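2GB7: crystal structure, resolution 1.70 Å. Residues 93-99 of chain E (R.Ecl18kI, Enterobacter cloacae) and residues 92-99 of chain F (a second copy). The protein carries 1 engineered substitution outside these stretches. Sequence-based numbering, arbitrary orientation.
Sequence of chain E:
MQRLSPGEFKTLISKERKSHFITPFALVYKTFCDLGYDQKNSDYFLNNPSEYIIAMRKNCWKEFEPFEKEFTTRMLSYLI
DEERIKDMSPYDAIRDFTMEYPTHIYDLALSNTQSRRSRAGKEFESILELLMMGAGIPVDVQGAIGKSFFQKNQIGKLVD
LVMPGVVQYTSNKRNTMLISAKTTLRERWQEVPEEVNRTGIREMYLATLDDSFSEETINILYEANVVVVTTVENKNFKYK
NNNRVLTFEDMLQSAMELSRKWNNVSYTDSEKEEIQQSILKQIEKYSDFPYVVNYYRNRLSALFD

Chain E, residues 93-99: AIRDFTM
Chain F 92-99: DAIRDFTM

How are the two backbones set against each other? Both stretches are α-helical throughout, with phi near -60° and psi near -45° until E:Thr98 and F:Thr98, where psi shrinks to -16° and -18°. The helix axes approach to 9.1 Å and cross at -57°, their N-to-C directions diverging by 57°. The register centres on the same residue in each copy: CA of E:Ile94 lies 5.3 Å from CA of F:Ile94. Between them, the stretches bury 404 Å², both sides summed.

What do the isoleucines touch? Each CA-to-CB bond points sideways, yet the m,t rotamer (chi1 -64° in E:Ile94, -66° in F:Ile94) brings the side-chain end nearer the partner. CD1 of E:Ile94 sits 3.4 Å from O of F:Ala93 and 4.0 Å from its CB; reciprocally, CD1 of F:Ile94 is 3.6 Å from O of E:Ala93 and 3.8 Å from its CB. Each isoleucine CD1 thus packs against both the carbonyl oxygen and the methyl of the partner's Ala93. The two CG1 atoms of E:Ile94 and F:Ile94 stand 4.3 Å apart.

How do the aromatic rings take part? The CA-to-CB bonds of E:Phe97 and F:Phe97 point toward the other helix, with chi1 t and chi2 near 80°, each ring offering a face to a methyl. CG2 of E:Ile94 lies 3.7 Å from the F:Phe97 ring centroid, 18° off the normal; CG2 of F:Ile94 lies 3.8 Å from the E:Phe97 centroid, 13° off. These are paired CH-π contacts. Obliquely to the rings, CG2 of E:Thr98 is 3.9 Å from CZ of F:Phe97, and CG2 of F:Thr98 is 4.1 Å from CE2 of E:Phe97.

Does any polar bond cross? None does. With chi1 p, each threonine hydroxyl turns to its own backbone: OG1 of E:Thr98 donates to O of E:Arg95 at 2.8 Å, and OG1 of F:Thr98 to O of F:Arg95 at 2.5 Å.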

# COMPACT_ATOMS: atom_id res chain seq x y z
N ALA E 93 20.98 -16.54 -27.89
CA ALA E 93 20.48 -15.15 -27.90
C ALA E 93 19.40 -14.87 -26.85
O ALA E 93 19.48 -13.86 -26.11
CB ALA E 93 20.01 -14.79 -29.30
N ILE E 94 18.41 -15.76 -26.71
CA ILE E 94 17.38 -15.55 -25.68
C ILE E 94 17.95 -15.73 -24.27
O ILE E 94 17.77 -14.87 -23.42
CB ILE E 94 16.12 -16.41 -25.89
CG1 ILE E 94 15.44 -16.00 -27.20
CG2 ILE E 94 15.18 -16.29 -24.67
CD1 ILE E 94 14.27 -16.86 -27.62
N ARG E 95 18.65 -16.85 -24.04
CA ARG E 95 19.38 -17.06 -22.79
C ARG E 95 20.19 -15.83 -22.41
O ARG E 95 20.06 -15.34 -21.31
CB ARG E 95 20.30 -18.28 -22.87
CG ARG E 95 19.58 -19.62 -22.79
CD ARG E 95 19.35 -20.07 -21.36
NE ARG E 95 20.61 -20.31 -20.65
N ASP E 96 21.02 -15.33 -23.34
CA ASP E 96 21.80 -14.12 -23.09
C ASP E 96 20.89 -12.97 -22.66
O ASP E 96 21.14 -12.33 -21.65
CB ASP E 96 22.66 -13.70 -24.29
CG ASP E 96 23.52 -12.47 -23.99
OD1 ASP E 96 24.43 -12.56 -23.12
OD2 ASP E 96 23.26 -11.41 -24.60
N PHE E 97 19.84 -12.73 -23.43
CA PHE E 97 18.86 -11.69 -23.09
C PHE E 97 18.27 -11.83 -21.69
O PHE E 97 18.08 -10.84 -20.99
CB PHE E 97 17.75 -11.64 -24.14
CG PHE E 97 16.87 -10.43 -24.05
CD1 PHE E 97 17.27 -9.22 -24.61
CD2 PHE E 97 15.61 -10.51 -23.48
CE1 PHE E 97 16.44 -8.09 -24.54
CE2 PHE E 97 14.77 -9.39 -23.40
CZ PHE E 97 15.19 -8.18 -23.96
N THR E 98 17.95 -13.07 -21.28
CA THR E 98 17.40 -13.32 -19.95
C THR E 98 18.46 -13.23 -18.85
O THR E 98 18.11 -13.16 -17.69
CB THR E 98 16.68 -14.71 -19.82
OG1 THR E 98 17.63 -15.80 -19.94
CG2 THR E 98 15.60 -14.87 -20.89
N MET E 99 19.74 -13.25 -19.22
CA MET E 99 20.86 -13.14 -18.28
C MET E 99 21.36 -11.70 -18.18
O MET E 99 21.71 -11.23 -17.10
CB MET E 99 22.02 -14.04 -18.70
CG MET E 99 21.72 -15.52 -18.72
SD MET E 99 23.23 -16.52 -18.70
CE MET E 99 23.44 -16.65 -16.92
N ASP F 92 15.45 -12.07 -34.28
CA ASP F 92 14.06 -12.49 -34.36
C ASP F 92 13.66 -13.39 -33.20
O ASP F 92 12.51 -13.38 -32.79
CB ASP F 92 13.79 -13.22 -35.68
CG ASP F 92 13.53 -12.27 -36.84
OD1 ASP F 92 13.27 -11.07 -36.61
OD2 ASP F 92 13.55 -12.73 -37.99
N ALA F 93 14.61 -14.17 -32.70
CA ALA F 93 14.38 -15.06 -31.57
C ALA F 93 13.99 -14.24 -30.33
O ALA F 93 12.95 -14.48 -29.70
CB ALA F 93 15.62 -15.88 -31.30
N ILE F 94 14.83 -13.26 -30.00
CA ILE F 94 14.56 -12.36 -28.88
C ILE F 94 13.26 -11.60 -29.11
O ILE F 94 12.40 -11.55 -28.22
CB ILE F 94 15.73 -11.38 -28.64
CG1 ILE F 94 16.97 -12.15 -28.18
CG2 ILE F 94 15.33 -10.30 -27.62
CD1 ILE F 94 18.28 -11.49 -28.54
N ARG F 95 13.10 -11.03 -30.31
CA ARG F 95 11.90 -10.28 -30.63
C ARG F 95 10.65 -11.10 -30.33
O ARG F 95 9.71 -10.61 -29.71
CB ARG F 95 11.91 -9.84 -32.10
CG ARG F 95 12.00 -8.32 -32.30
CD ARG F 95 10.80 -7.63 -31.72
NE ARG F 95 10.22 -6.65 -32.64
CZ ARG F 95 9.58 -5.54 -32.26
NH1 ARG F 95 9.09 -4.73 -33.18
NH2 ARG F 95 9.45 -5.24 -30.96
N ASP F 96 10.68 -12.36 -30.75
CA ASP F 96 9.61 -13.32 -30.52
C ASP F 96 9.41 -13.56 -29.03
O ASP F 96 8.29 -13.53 -28.53
CB ASP F 96 9.95 -14.64 -31.21
CG ASP F 96 8.84 -15.66 -31.10
OD1 ASP F 96 7.78 -15.46 -31.72
OD2 ASP F 96 9.04 -16.68 -30.40
N PHE F 97 10.50 -13.79 -28.33
CA PHE F 97 10.44 -13.94 -26.88
C PHE F 97 9.71 -12.75 -26.26
O PHE F 97 8.83 -12.93 -25.42
CB PHE F 97 11.84 -14.06 -26.31
CG PHE F 97 11.88 -14.47 -24.88
CD1 PHE F 97 11.67 -15.80 -24.52
CD2 PHE F 97 12.15 -13.53 -23.89
CE1 PHE F 97 11.72 -16.18 -23.18
CE2 PHE F 97 12.19 -13.90 -22.55
CZ PHE F 97 11.99 -15.24 -22.19
N THR F 98 10.09 -11.53 -26.66
CA THR F 98 9.47 -10.32 -26.10
C THR F 98 7.99 -10.20 -26.48
O THR F 98 7.25 -9.45 -25.83
CB THR F 98 10.21 -9.02 -26.51
OG1 THR F 98 10.19 -8.89 -27.94
CG2 THR F 98 11.67 -9.02 -26.02
N MET F 99 7.58 -10.93 -27.51
CA MET F 99 6.20 -10.88 -28.00
C MET F 99 5.29 -12.01 -27.52
O MET F 99 4.09 -11.79 -27.30
CB MET F 99 6.16 -10.81 -29.53
CG MET F 99 6.91 -9.61 -30.13
SD MET F 99 6.36 -9.22 -31.80
CE MET F 99 4.61 -8.94 -31.40